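Local coordinates for BH2621 protein (Bacillus halodurans, PDB 2QML), which is probably an N-acyltransferase of the GNAT family, related to enzymes that pass fatty acyl groups to a lysine amine in siderophore biosynthesis, at residues E41-P46 against G113-L118; G121-L126 against I155-K160. One frame throughout, in Å; residues are numbered along the deposited sequence. Where two conformers were deposited one is given.

Contact 1: residues E41-P46 against G113-L118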
# COMPACT_ATOMS: atom_id res chain seq x y z
N GLU A 41 4.80 8.47 -13.91
CA GLU A 41 4.17 7.47 -14.78
C GLU A 41 2.71 7.81 -14.98
O GLU A 41 2.00 8.16 -14.02
CB GLU A 41 4.30 6.08 -14.16
CG GLU A 41 5.74 5.54 -14.14
CD GLU A 41 6.24 5.10 -15.48
OE1 GLU A 41 5.43 4.87 -16.41
OE2 GLU A 41 7.47 4.99 -15.61
N GLU A 42 2.22 7.60 -16.20
CA GLU A 42 0.84 7.95 -16.55
C GLU A 42 -0.18 7.19 -15.75
O GLU A 42 -1.24 7.74 -15.44
CB GLU A 42 0.56 7.78 -18.06
CG GLU A 42 1.24 8.82 -18.96
CD GLU A 42 0.90 10.28 -18.62
OE1 GLU A 42 -0.28 10.58 -18.30
OE2 GLU A 42 1.82 11.13 -18.68
N HIS A 43 0.10 5.94 -15.36
CA HIS A 43 -0.85 5.18 -14.54
C HIS A 43 -0.88 5.59 -13.06
O HIS A 43 -1.74 5.17 -12.32
CB HIS A 43 -0.58 3.68 -14.68
CG HIS A 43 0.75 3.25 -14.15
ND1 HIS A 43 1.91 3.34 -14.89
CD2 HIS A 43 1.10 2.69 -12.97
CE1 HIS A 43 2.92 2.90 -14.18
NE2 HIS A 43 2.46 2.51 -13.00
N VAL A 44 0.10 6.36 -12.62
CA VAL A 44 0.23 6.80 -11.25
C VAL A 44 -0.31 8.22 -11.01
O VAL A 44 -1.01 8.46 -10.02
CB VAL A 44 1.73 6.72 -10.81
CG1 VAL A 44 1.97 7.36 -9.42
CG2 VAL A 44 2.27 5.28 -10.85
N ILE A 45 -0.02 9.12 -11.96
CA ILE A 45 -0.33 10.55 -11.85
C ILE A 45 -1.77 10.84 -11.40
O ILE A 45 -1.98 11.61 -10.47
CB ILE A 45 0.03 11.30 -13.19
CG1 ILE A 45 1.52 11.35 -13.39
CG2 ILE A 45 -0.51 12.74 -13.20
CD1 ILE A 45 1.94 11.81 -14.78
N PRO A 46 -2.78 10.20 -12.02
CA PRO A 46 -4.15 10.58 -11.62
C PRO A 46 -4.52 10.32 -10.18
O PRO A 46 -5.39 11.01 -9.66
CB PRO A 46 -5.04 9.70 -12.52
CG PRO A 46 -4.18 9.17 -13.55
CD PRO A 46 -2.79 9.15 -13.05
N GLY A 113 5.33 1.13 -9.83
CA GLY A 113 6.00 2.18 -10.61
C GLY A 113 6.27 1.82 -12.07
O GLY A 113 5.62 2.33 -12.97
N PRO A 114 7.25 0.94 -12.30
CA PRO A 114 7.61 0.58 -13.68
C PRO A 114 6.51 -0.17 -14.40
O PRO A 114 5.90 -1.12 -13.88
CB PRO A 114 8.86 -0.30 -13.51
CG PRO A 114 9.29 -0.09 -12.16
CD PRO A 114 8.11 0.26 -11.32
N GLN A 115 6.23 0.29 -15.62
CA GLN A 115 5.24 -0.34 -16.48
C GLN A 115 5.49 -1.81 -16.69
O GLN A 115 4.53 -2.59 -16.80
CB GLN A 115 5.21 0.33 -17.84
CG GLN A 115 4.67 1.72 -17.75
CD GLN A 115 4.67 2.38 -19.10
OE1 GLN A 115 4.28 1.78 -20.10
NE2 GLN A 115 5.14 3.61 -19.14
N GLU A 116 6.78 -2.21 -16.71
CA GLU A 116 7.15 -3.60 -16.93
C GLU A 116 6.72 -4.53 -15.80
O GLU A 116 6.89 -5.75 -15.90
CB GLU A 116 8.67 -3.78 -17.24
CG GLU A 116 9.74 -3.55 -16.11
CD GLU A 116 10.30 -2.11 -16.03
OE1 GLU A 116 9.67 -1.16 -16.55
OE2 GLU A 116 11.37 -1.92 -15.44
N TYR A 117 6.20 -3.98 -14.71
CA TYR A 117 5.64 -4.81 -13.62
C TYR A 117 4.13 -4.74 -13.50
O TYR A 117 3.56 -5.30 -12.55
CB TYR A 117 6.35 -4.46 -12.29
CG TYR A 117 7.74 -5.04 -12.27
CD1 TYR A 117 7.95 -6.37 -11.89
CD2 TYR A 117 8.84 -4.30 -12.70
CE1 TYR A 117 9.22 -6.92 -11.89
CE2 TYR A 117 10.11 -4.84 -12.72
CZ TYR A 117 10.30 -6.16 -12.33
OH TYR A 117 11.56 -6.70 -12.36
N LEU A 118 3.48 -4.09 -14.46
CA LEU A 118 2.02 -4.06 -14.50
C LEU A 118 1.48 -5.21 -15.33
O LEU A 118 2.15 -5.76 -16.21
CB LEU A 118 1.53 -2.75 -15.12
CG LEU A 118 1.91 -1.43 -14.45
CD1 LEU A 118 1.50 -0.25 -15.38
CD2 LEU A 118 1.28 -1.35 -13.05
O HOH W 1 7.94 2.55 -16.81
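The carbonyl oxygen of Gly113 meets both Glu41 and His43: Glu41 CG lies 3.4 Å from Gly113 O, and His43 CE1 comes within 3.0 Å of that oxygen, which sits near the plane of the imidazole, at its edge. The NE2 of the same ring hydrogen-bonds to the carbonyl of Ile112, one residue earlier, which helps fix the ring's rotation. Gln115 is the polar partner of Glu41. Its extended chain delivers Gln115 NE2 to the syn lone pair of Glu41 OE1 at 3.0 Å, nearly straight at 161°, with the carboxylate and amide planes turned 77° apart. A water links the other carboxylate oxygen to the backbone: it donates to Glu41 OE2 and accepts from Gln115 N, so each carboxylate oxygen has its own route to Gln115. Leu118 closes the contact with a CH-pi interaction, its CD1 3.6 Å from the His43 ring centroid and almost on the ring normal. The contact lies at the surface, joining the turn that leads into helix 45-48 to the start of the GNAT motif A connection between strand 106-112 and helix 123-135, while Leu118 also packs on Ile112 of that strand.

Contact 2: residues G121-L126 against I155-K160; sequences GLIYPL and IHVFKK
Tyr124 reaches over to helix 152-160 and lays the outer end of its ring against Val157, with CZ 3.9 Å from Val157 CG2. There the hydroxyl is flanked by two more side chains, each crossing the tyrosine at about a right angle. Tyr124 OH is 3.5 Å from His156 CD2, a carbon of the imidazole, and 3.7 Å from Lys160 CE. Nearer its backbone, Lys160 also touches the ring, CB lying 3.7 Å from Tyr124 CE1; its chain then bends at chi2 and chi3, which brings CE back beside the hydroxyl. Lys160 CG meanwhile lies over one face of the His156 ring, toward the rim, so the lysine's aliphatic part serves both rings. Next to Tyr124 in sequence, Ile123 brings CG2 to Val157 CG2 at 3.8 Å, the two branched side chains crossing obliquely. That same Ile123 CG2 sits over a face of the Tyr124 ring, offset toward its rim, and Ile123 packs onward against Trp85, Leu110 and Ile112. Phe158 touches Leu110 too, so this is the packing of two neighbouring helices on one side of the sheet. The closest approaches to the Tyr124 hydroxyl are to carbon atoms, and between these two segments the contact rests on apolar and van der Waals packing.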
# COMPACT_ATOMS: atom_id res chain seq x y z
N GLY A 121 -0.36 -9.68 -12.51
CA GLY A 121 -0.92 -10.17 -11.26
C GLY A 121 0.02 -10.05 -10.06
O GLY A 121 -0.25 -10.63 -9.04
N LEU A 122 1.12 -9.30 -10.21
CA LEU A 122 2.12 -9.17 -9.15
C LEU A 122 1.65 -8.34 -7.98
O LEU A 122 2.20 -8.49 -6.89
CB LEU A 122 3.46 -8.66 -9.72
CG LEU A 122 4.14 -9.63 -10.69
CD1 LEU A 122 5.19 -8.87 -11.52
CD2 LEU A 122 4.72 -10.84 -9.95
N ILE A 123 0.64 -7.48 -8.15
CA ILE A 123 0.14 -6.77 -6.97
C ILE A 123 -0.38 -7.70 -5.88
O ILE A 123 -0.24 -7.37 -4.70
CB ILE A 123 -1.00 -5.77 -7.39
CG1 ILE A 123 -1.39 -4.83 -6.25
CG2 ILE A 123 -2.23 -6.55 -7.87
CD1 ILE A 123 -0.27 -4.06 -5.63
N TYR A 124 -0.96 -8.85 -6.22
CA TYR A 124 -1.52 -9.74 -5.18
C TYR A 124 -0.51 -10.29 -4.20
O TYR A 124 -0.67 -10.07 -3.00
CB TYR A 124 -2.28 -10.89 -5.84
CG TYR A 124 -3.53 -10.45 -6.48
CD1 TYR A 124 -4.64 -10.16 -5.70
CD2 TYR A 124 -3.62 -10.29 -7.86
CE1 TYR A 124 -5.80 -9.72 -6.28
CE2 TYR A 124 -4.80 -9.87 -8.45
CZ TYR A 124 -5.88 -9.59 -7.63
OH TYR A 124 -7.07 -9.17 -8.20
N PRO A 125 0.54 -10.98 -4.66
CA PRO A 125 1.51 -11.47 -3.66
C PRO A 125 2.18 -10.35 -2.83
O PRO A 125 2.47 -10.54 -1.64
CB PRO A 125 2.54 -12.25 -4.51
CG PRO A 125 2.39 -11.72 -5.90
CD PRO A 125 0.91 -11.42 -6.02
N LEU A 126 2.42 -9.21 -3.46
CA LEU A 126 3.03 -8.08 -2.75
C LEU A 126 2.10 -7.52 -1.69
O LEU A 126 2.51 -7.34 -0.54
CB LEU A 126 3.39 -6.99 -3.72
CG LEU A 126 4.60 -7.24 -4.61
CD1 LEU A 126 4.59 -6.27 -5.83
CD2 LEU A 126 5.92 -7.19 -3.80
N ILE A 155 -9.82 -1.35 -6.59
CA ILE A 155 -10.97 -1.73 -5.78
C ILE A 155 -11.16 -3.25 -5.91
O ILE A 155 -11.39 -3.96 -4.92
CB ILE A 155 -12.20 -0.93 -6.19
CG1 ILE A 155 -12.01 0.54 -5.81
CG2 ILE A 155 -13.49 -1.53 -5.58
CD1 ILE A 155 -13.01 1.56 -6.41
N HIS A 156 -11.07 -3.77 -7.13
CA HIS A 156 -11.17 -5.23 -7.33
C HIS A 156 -10.08 -6.02 -6.58
O HIS A 156 -10.38 -7.02 -5.92
CB HIS A 156 -11.12 -5.52 -8.83
CG HIS A 156 -11.06 -6.98 -9.16
ND1 HIS A 156 -12.15 -7.82 -9.06
CD2 HIS A 156 -10.01 -7.77 -9.49
CE1 HIS A 156 -11.79 -9.05 -9.35
NE2 HIS A 156 -10.50 -9.05 -9.63
N VAL A 157 -8.84 -5.58 -6.70
CA VAL A 157 -7.71 -6.23 -6.05
C VAL A 157 -7.96 -6.24 -4.52
O VAL A 157 -7.83 -7.27 -3.85
CB VAL A 157 -6.38 -5.50 -6.39
CG1 VAL A 157 -5.22 -5.93 -5.44
CG2 VAL A 157 -5.95 -5.68 -7.85
N PHE A 158 -8.31 -5.08 -3.97
CA PHE A 158 -8.60 -4.98 -2.54
C PHE A 158 -9.71 -5.95 -2.15
O PHE A 158 -9.58 -6.69 -1.18
CB PHE A 158 -8.92 -3.54 -2.09
CG PHE A 158 -7.74 -2.61 -1.99
CD1 PHE A 158 -6.65 -2.96 -1.22
CD2 PHE A 158 -7.73 -1.35 -2.60
CE1 PHE A 158 -5.58 -2.09 -1.07
CE2 PHE A 158 -6.67 -0.48 -2.45
CZ PHE A 158 -5.58 -0.85 -1.72
N LYS A 159 -10.81 -5.99 -2.90
CA LYS A 159 -11.88 -6.95 -2.58
C LYS A 159 -11.37 -8.39 -2.57
O LYS A 159 -11.72 -9.16 -1.68
CB LYS A 159 -13.03 -6.83 -3.57
CG LYS A 159 -13.90 -5.61 -3.38
CD LYS A 159 -15.02 -5.57 -4.42
CE LYS A 159 -15.79 -4.26 -4.33
NZ LYS A 159 -16.74 -4.10 -5.46
N LYS A 160 -10.54 -8.75 -3.55
CA LYS A 160 -10.00 -10.10 -3.66
C LYS A 160 -9.13 -10.43 -2.47
O LYS A 160 -9.02 -11.61 -2.10
CB LYS A 160 -9.23 -10.25 -4.96
CG LYS A 160 -10.13 -10.47 -6.19
CD LYS A 160 -10.17 -11.93 -6.72
CE LYS A 160 -8.76 -12.31 -7.31
NZ LYS A 160 -8.70 -13.45 -8.28

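In the fold
Contact 1 closes before contact 2 opens along the chain, and their centres lie 15 Å apart. Residues 113-118 and 121-126 belong to the same connection, running out of strand 106-112 and into helix 123-135, so one end of it meets the turn before helix 45-48 and the other meets helix 152-160. The two contacts touch directly where Tyr117 CD1 packs on Leu122 CD1 at 3.7 Å. Strand 106-112 backs both, taking side chains from each. All four segments lie within the GNAT acetyltransferase domain. In GNAT enzymes this strand-to-helix connection typically binds the pyrophosphate of acyl-CoA; here the two contacts flank it with elements separated in sequence, beside the central mixed sheet.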